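Local atomic coordinates of cystathionine gamma-synthase (Xanthomonas oryzae pv. oryzae KACC 10331, PDB entry 6LD7), a protein that probably catalyses pyridoxal 5'-phosphate-dependent formation of cystathionine in the methionine biosynthesis pathway. Residues Thr86-Gly89 and Ala90-Leu93; Phe169-Glu172 and Ala173-Val177; His297-Ala300 and Ala301-Lys305. The protein carries 1 engineered substitution. All coordinates share one frame; numbering follows the deposited sequence.

Interaction 1: Thr86-Gly89 and Ala90-Leu93; sequences TGMG and AINL
Thr86 and Ala90 close the first turn of helix 87-98: Ala90 N donates to Thr86 O at 3.1 Å, and the same carbonyl oxygen also takes a hydrogen bond from Thr84 OG1. The hydroxyl of Thr86 has two jobs. As the N-cap side chain, its OG1 accepts from Gly89 N at 3.0 Å, and on the subunit boundary it is hydrogen-bonded to Gly241 O of the second subunit. Chi1 of 68° turns OG1 back over the start of the helix, where it can reach Gly89 N. From there the regular ladder takes over: Ile91 N to Gly87 O, Asn92 N to Met88 O at 2.9 Å, and Leu93 N to Gly89 O at 2.8 Å. Between the cap and this ladder lie Gly87 N and Met88 N, and both donate to the phosphate of the pyridoxal-lysine at position 209, to OP1 and OP3 respectively. Apolar contact is sparse. The bent chain of Met88 brings SD within 4.2 Å of Ile91 CD1, and these two side chains pack against helix 113-124. Asn92 ND2 makes a weak hydrogen bond to Leu240 O of the second subunit. A capped helix start whose first backbone N-H groups hold the cofactor phosphate, probably with favourable electrostatics, is the phosphate-binding arrangement of fold type I PLP enzymes.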
loop_
_atom_site.group_PDB
_atom_site.type_symbol
_atom_site.label_atom_id
_atom_site.label_comp_id
_atom_site.label_asym_id
_atom_site.label_seq_id
_atom_site.Cartn_x
_atom_site.Cartn_y
_atom_site.Cartn_z
ATOM N N THR C 86 -16.921 2.610 -6.132
ATOM C CA THR C 86 -17.600 3.580 -5.253
ATOM C C THR C 86 -18.992 3.115 -4.899
ATOM O O THR C 86 -19.578 2.185 -5.592
ATOM C CB THR C 86 -17.694 4.928 -5.977
ATOM O OG1 THR C 86 -18.577 4.887 -7.093
ATOM C CG2 THR C 86 -16.347 5.405 -6.494
ATOM N N GLY C 87 -19.561 3.737 -3.894
ATOM C CA GLY C 87 -20.999 3.513 -3.566
ATOM C C GLY C 87 -21.906 3.880 -4.731
ATOM O O GLY C 87 -22.836 3.143 -5.044
ATOM N N MET C 88 -21.648 5.001 -5.381
ATOM C CA MET C 88 -22.454 5.383 -6.568
ATOM C C MET C 88 -22.338 4.290 -7.631
ATOM O O MET C 88 -23.266 4.111 -8.349
ATOM C CB MET C 88 -22.029 6.710 -7.199
ATOM C CG MET C 88 -22.479 7.952 -6.384
ATOM S SD MET C 88 -24.263 7.895 -5.918
ATOM C CE MET C 88 -24.899 7.416 -7.511
ATOM N N GLY C 89 -21.181 3.661 -7.785
ATOM C CA GLY C 89 -21.011 2.563 -8.744
ATOM C C GLY C 89 -21.858 1.376 -8.399
ATOM O O GLY C 89 -22.303 0.693 -9.287
ATOM N N ALA C 90 -22.060 1.124 -7.114
ATOM C CA ALA C 90 -22.971 0.069 -6.652
ATOM C C ALA C 90 -24.417 0.370 -7.082
ATOM O O ALA C 90 -25.060 -0.537 -7.576
ATOM C CB ALA C 90 -22.859 -0.103 -5.141
ATOM N N ILE C 91 -24.865 1.591 -6.943
ATOM C CA ILE C 91 -26.185 2.049 -7.426
ATOM C C ILE C 91 -26.255 1.929 -8.952
ATOM O O ILE C 91 -27.190 1.286 -9.471
ATOM C CB ILE C 91 -26.499 3.461 -6.911
ATOM C CG1 ILE C 91 -26.613 3.369 -5.393
ATOM C CG2 ILE C 91 -27.803 3.957 -7.536
ATOM C CD1 ILE C 91 -26.608 4.680 -4.718
ATOM N N ASN C 92 -25.212 2.420 -9.628
ATOM C CA ASN C 92 -25.071 2.295 -11.095
ATOM C C ASN C 92 -25.197 0.822 -11.516
ATOM O O ASN C 92 -25.982 0.506 -12.471
ATOM C CB ASN C 92 -23.750 2.952 -11.508
ATOM C CG ASN C 92 -23.528 2.931 -13.012
ATOM O OD1 ASN C 92 -24.510 2.883 -13.672
ATOM N ND2 ASN C 92 -22.365 3.323 -13.519
ATOM N N LEU C 93 -24.447 -0.077 -10.866
ATOM C CA LEU C 93 -24.521 -1.514 -11.185
ATOM C C LEU C 93 -25.966 -2.058 -11.103
ATOM O O LEU C 93 -26.479 -2.718 -12.050
ATOM C CB LEU C 93 -23.592 -2.201 -10.203
ATOM C CG LEU C 93 -23.666 -3.722 -10.301
ATOM C CD1 LEU C 93 -23.340 -4.209 -11.692
ATOM C CD2 LEU C 93 -22.785 -4.362 -9.275
#

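Interaction 2: Phe169-Glu172 and Ala173-Val177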
loop_
_atom_site.group_PDB
_atom_site.type_symbol
_atom_site.label_atom_id
_atom_site.label_comp_id
_atom_site.label_asym_id
_atom_site.label_seq_id
_atom_site.Cartn_x
_atom_site.Cartn_y
_atom_site.Cartn_z
ATOM N N PHE C 169 -43.323 -3.701 5.676
ATOM C CA PHE C 169 -44.501 -3.094 4.992
ATOM C C PHE C 169 -44.153 -2.871 3.512
ATOM O O PHE C 169 -44.902 -3.321 2.554
ATOM C CB PHE C 169 -44.910 -1.785 5.705
ATOM C CG PHE C 169 -45.918 -0.958 4.942
ATOM C CD1 PHE C 169 -47.190 -1.447 4.694
ATOM C CD2 PHE C 169 -45.619 0.337 4.545
ATOM C CE1 PHE C 169 -48.104 -0.699 3.945
ATOM C CE2 PHE C 169 -46.528 1.092 3.822
ATOM C CZ PHE C 169 -47.770 0.570 3.502
ATOM N N VAL C 170 -43.039 -2.159 3.263
ATOM C CA VAL C 170 -42.745 -1.752 1.854
ATOM C C VAL C 170 -42.456 -2.975 1.010
ATOM O O VAL C 170 -43.020 -3.077 -0.119
ATOM C CB VAL C 170 -41.630 -0.712 1.762
ATOM C CG1 VAL C 170 -41.247 -0.418 0.317
ATOM C CG2 VAL C 170 -42.091 0.537 2.446
ATOM N N ILE C 171 -41.646 -3.892 1.546
ATOM C CA ILE C 171 -41.148 -5.025 0.745
ATOM C C ILE C 171 -42.319 -5.965 0.426
ATOM O O ILE C 171 -42.436 -6.368 -0.725
ATOM C CB ILE C 171 -39.990 -5.703 1.469
ATOM C CG1 ILE C 171 -38.762 -4.788 1.513
ATOM C CG2 ILE C 171 -39.703 -7.059 0.917
ATOM C CD1 ILE C 171 -37.659 -5.282 2.466
ATOM N N GLU C 172 -43.176 -6.298 1.383
ATOM C CA GLU C 172 -44.353 -7.167 1.081
ATOM C C GLU C 172 -45.283 -6.469 0.098
ATOM O O GLU C 172 -45.748 -7.141 -0.797
ATOM C CB GLU C 172 -45.211 -7.459 2.321
ATOM C CG GLU C 172 -44.477 -8.338 3.333
ATOM C CD GLU C 172 -44.018 -9.709 2.854
ATOM O OE1 GLU C 172 -44.513 -10.212 1.779
ATOM O OE2 GLU C 172 -43.169 -10.282 3.553
ATOM N N ALA C 173 -45.539 -5.163 0.201
ATOM C CA ALA C 173 -46.426 -4.502 -0.818
ATOM C C ALA C 173 -45.772 -4.544 -2.210
ATOM O O ALA C 173 -46.445 -4.817 -3.225
ATOM C CB ALA C 173 -46.764 -3.091 -0.400
ATOM N N ALA C 174 -44.455 -4.291 -2.304
ATOM C CA ALA C 174 -43.732 -4.355 -3.585
ATOM C C ALA C 174 -43.868 -5.760 -4.178
ATOM O O ALA C 174 -44.128 -5.879 -5.364
ATOM C CB ALA C 174 -42.260 -3.960 -3.431
ATOM N N LYS C 175 -43.601 -6.792 -3.404
ATOM C CA LYS C 175 -43.667 -8.173 -3.915
ATOM C C LYS C 175 -45.065 -8.488 -4.479
ATOM O O LYS C 175 -45.146 -9.216 -5.406
ATOM C CB LYS C 175 -43.421 -9.146 -2.766
ATOM C CG LYS C 175 -41.995 -9.108 -2.329
ATOM C CD LYS C 175 -41.565 -10.207 -1.448
ATOM C CE LYS C 175 -40.072 -10.360 -1.670
ATOM N NZ LYS C 175 -39.510 -11.131 -0.573
ATOM N N LYS C 176 -46.132 -7.995 -3.879
ATOM C CA LYS C 176 -47.501 -8.265 -4.365
ATOM C C LYS C 176 -47.682 -7.728 -5.774
ATOM O O LYS C 176 -48.482 -8.272 -6.438
ATOM C CB LYS C 176 -48.549 -7.598 -3.473
ATOM C CG LYS C 176 -49.952 -8.190 -3.517
ATOM C CD LYS C 176 -50.644 -8.042 -2.173
ATOM C CE LYS C 176 -49.671 -8.332 -1.037
ATOM N NZ LYS C 176 -50.341 -8.948 0.133
ATOM N N VAL C 177 -47.011 -6.670 -6.208
ATOM C CA VAL C 177 -47.144 -6.201 -7.617
ATOM C C VAL C 177 -45.940 -6.686 -8.439
ATOM O O VAL C 177 -45.752 -6.223 -9.545
ATOM C CB VAL C 177 -47.326 -4.666 -7.693
ATOM C CG1 VAL C 177 -48.546 -4.183 -6.906
ATOM C CG2 VAL C 177 -46.097 -3.921 -7.218
#
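Lys175 lies back along the turn that precedes it, its CG only 3.2 Å from Ile171 O and its CE 4.2 Å from Ile171 CG2. With CG beside its own backbone N (chi1 -71°) and the chain extended beyond, the aliphatic part of the lysine runs past Ile171, and the ammonium group travels on to a hydrogen bond with Gly199 O. This is the firm flank of the contact. Ile171 and Val170 are buried, and so is Ala174, whose CB sits 3.5 Å from Val170 O. The backbone underneath is regular: Ala174 N donates to Val170 O at 2.9 Å and Lys175 N to Ile171 O at 3.0 Å, both nearly straight.

The other flank is looser. Glu172 is exposed, and its chain bends at chi2, which leaves OE1 4.4 Å from Lys175 CD. No salt bridge forms: OE2 of Glu172 is 5.6 Å from Lys175 NZ, and Lys176 NZ is farther still from the carboxylate, so any attraction between these charges is probably weak. Lys176 meets Glu172 mainly through the backbone, by a longer bond of 3.2 Å from Lys176 N to Glu172 O; its kinked side chain merely brushes that oxygen.

Helix 167-176 is the connection of a beta-alpha-beta crossover between the parallel neighbours 151-155 and 180-184. Val170 and Ile171 rest on Ile154, and Ile171 and Ala174 on Thr181. Along another side, Phe169 packs on Pro138 and Leu141, and Ala173 on Leu145, so helix 138-145 is the neighbour on that side.

Interaction 3: His297-Ala300 and Ala301-Lys305; sequences HALA and ARQQK
The Gln304 amide lies with one face against Ala300: the methyl CB stands almost directly over the plane, 3.7 Å from Gln304 CD and 3.6 Å from OE1. At the edge of that amide, NE2 is hydrogen-bonded to Gly306 O. The Gln303 amide is covered in a similar way by Leu299, whose CD1 sits over one face, above OE1 at 3.7 Å, while the edge is used for polar bonds: OE1 accepts from Leu167 N and NE2 donates to Thr165 O. With both ends of this buried amide engaged, its rotation about the last bond is fixed. The third flat group, the imidazole of His297, meets the Phe307 ring with planes about 20° apart, and its ND1 is hydrogen-bonded to Pro289 O.

Gln303 reaches its place from the crowded position: CG stands between its own backbone N and carbonyl carbon (chi1 79°), and the rest of the chain is extended. Gln304 is extended too, but from a different staggered position, with CG beside the backbone N and anti to the carbonyl carbon, and this lays its chain back across Ala300.

The backbone tightens as the helix ends. Ala301 N to His297 O, at 2.9 Å, is an ordinary helical bond, but Arg302 N divides its hydrogen between Ala298 O at 3.2 Å and Leu299 O at 3.0 Å. Leu299 O thus has two donors: Gln303 N comes nearly along the C=O axis at 2.8 Å, whereas Arg302 N lies well above the carbonyl plane. Gln304 N still bonds Ala300 O, although Gln304 has already left helical backbone angles. The added i to i+3 bond is a 3-10-like tightening common in a helix's last turn, here of short helix 297-303 between antiparallel neighbours 283-287 and 310-315.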
loop_
_atom_site.group_PDB
_atom_site.type_symbol
_atom_site.label_atom_id
_atom_site.label_comp_id
_atom_site.label_asym_id
_atom_site.label_seq_id
_atom_site.Cartn_x
_atom_site.Cartn_y
_atom_site.Cartn_z
ATOM N N HIS C 297 -39.536 5.898 16.006
ATOM C CA HIS C 297 -38.791 5.299 17.137
ATOM C C HIS C 297 -39.094 3.826 17.309
ATOM O O HIS C 297 -38.145 2.984 17.311
ATOM C CB HIS C 297 -39.011 6.065 18.414
ATOM C CG HIS C 297 -38.374 5.430 19.590
ATOM N ND1 HIS C 297 -36.989 5.466 19.815
ATOM C CD2 HIS C 297 -38.942 4.764 20.645
ATOM C CE1 HIS C 297 -36.740 4.780 20.953
ATOM N NE2 HIS C 297 -37.930 4.337 21.463
ATOM N N ALA C 298 -40.376 3.498 17.429
ATOM C CA ALA C 298 -40.775 2.118 17.740
ATOM C C ALA C 298 -40.421 1.187 16.590
ATOM O O ALA C 298 -40.045 0.017 16.826
ATOM C CB ALA C 298 -42.281 2.027 18.070
ATOM N N LEU C 299 -40.627 1.666 15.375
ATOM C CA LEU C 299 -40.280 0.874 14.187
ATOM C C LEU C 299 -38.746 0.651 14.121
ATOM O O LEU C 299 -38.295 -0.518 14.007
ATOM C CB LEU C 299 -40.850 1.659 12.999
ATOM C CG LEU C 299 -40.348 1.170 11.649
ATOM C CD1 LEU C 299 -40.837 -0.255 11.446
ATOM C CD2 LEU C 299 -40.866 2.143 10.581
ATOM N N ALA C 300 -37.960 1.672 14.438
ATOM C CA ALA C 300 -36.490 1.537 14.432
ATOM C C ALA C 300 -36.090 0.536 15.515
ATOM O O ALA C 300 -35.138 -0.245 15.264
ATOM C CB ALA C 300 -35.882 2.893 14.632
ATOM N N ALA C 301 -36.734 0.559 16.687
ATOM C CA ALA C 301 -36.389 -0.356 17.822
ATOM C C ALA C 301 -36.662 -1.788 17.375
ATOM O O ALA C 301 -35.930 -2.632 17.750
ATOM C CB ALA C 301 -37.206 -0.042 19.101
ATOM N N ARG C 302 -37.603 -2.041 16.481
ATOM C CA ARG C 302 -37.876 -3.441 16.021
ATOM C C ARG C 302 -37.069 -3.796 14.780
ATOM O O ARG C 302 -36.729 -4.917 14.729
ATOM C CB ARG C 302 -39.367 -3.692 15.706
ATOM C CG ARG C 302 -40.163 -3.673 17.016
ATOM C CD ARG C 302 -40.107 -4.930 17.912
ATOM N NE ARG C 302 -41.000 -5.922 17.272
ATOM C CZ ARG C 302 -42.352 -5.859 17.210
ATOM N NH1 ARG C 302 -43.031 -6.774 16.530
ATOM N NH2 ARG C 302 -43.029 -4.908 17.840
ATOM N N GLN C 303 -36.883 -2.946 13.765
ATOM C CA GLN C 303 -36.245 -3.486 12.567
ATOM C C GLN C 303 -34.710 -3.294 12.575
ATOM O O GLN C 303 -34.100 -3.807 11.680
ATOM C CB GLN C 303 -36.902 -2.935 11.324
ATOM C CG GLN C 303 -36.506 -1.569 10.938
ATOM C CD GLN C 303 -37.177 -1.076 9.668
ATOM O OE1 GLN C 303 -38.166 -1.603 9.187
ATOM N NE2 GLN C 303 -36.756 0.097 9.253
ATOM N N GLN C 304 -34.144 -2.571 13.534
ATOM C CA GLN C 304 -32.722 -2.209 13.660
ATOM C C GLN C 304 -32.186 -2.881 14.946
ATOM O O GLN C 304 -32.965 -3.002 15.875
ATOM C CB GLN C 304 -32.474 -0.683 13.725
ATOM C CG GLN C 304 -33.097 0.127 12.598
ATOM C CD GLN C 304 -32.925 1.625 12.728
ATOM O OE1 GLN C 304 -33.548 2.346 11.942
ATOM N NE2 GLN C 304 -32.120 2.118 13.692
ATOM N N LYS C 305 -30.897 -3.262 15.021
ATOM C CA LYS C 305 -30.301 -3.788 16.263
ATOM C C LYS C 305 -29.691 -2.647 17.057
ATOM O O LYS C 305 -29.177 -2.932 18.114
ATOM C CB LYS C 305 -29.274 -4.869 15.968
ATOM C CG LYS C 305 -29.868 -5.966 15.082
ATOM C CD LYS C 305 -28.885 -6.894 14.369
ATOM C CE LYS C 305 -28.694 -8.189 15.133
ATOM N NZ LYS C 305 -28.206 -9.246 14.223
#

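Overall arrangement
The three helical turns follow one another along the chain without touching. Interaction 1 is the one at the cofactor, where it holds the phosphate beside the second subunit. Interaction 2 lies on a helix that packs against strands of the seven-stranded sheet, its centre 24 Å from that of interaction 1, and interaction 3 lies 27 Å from interaction 1 between centres, on the opposite side of the chain's centre. Interactions 2 and 3 are closer, with nearest atoms about 7 Å apart, and the segment 164-167, which leads into helix 167-176, joins them: Asp166 accepts from Phe169 N and packs on Leu299, with the Gln303 amide bound to the same segment. Helix 297-303 is thereby tied to the start of helix 167-176.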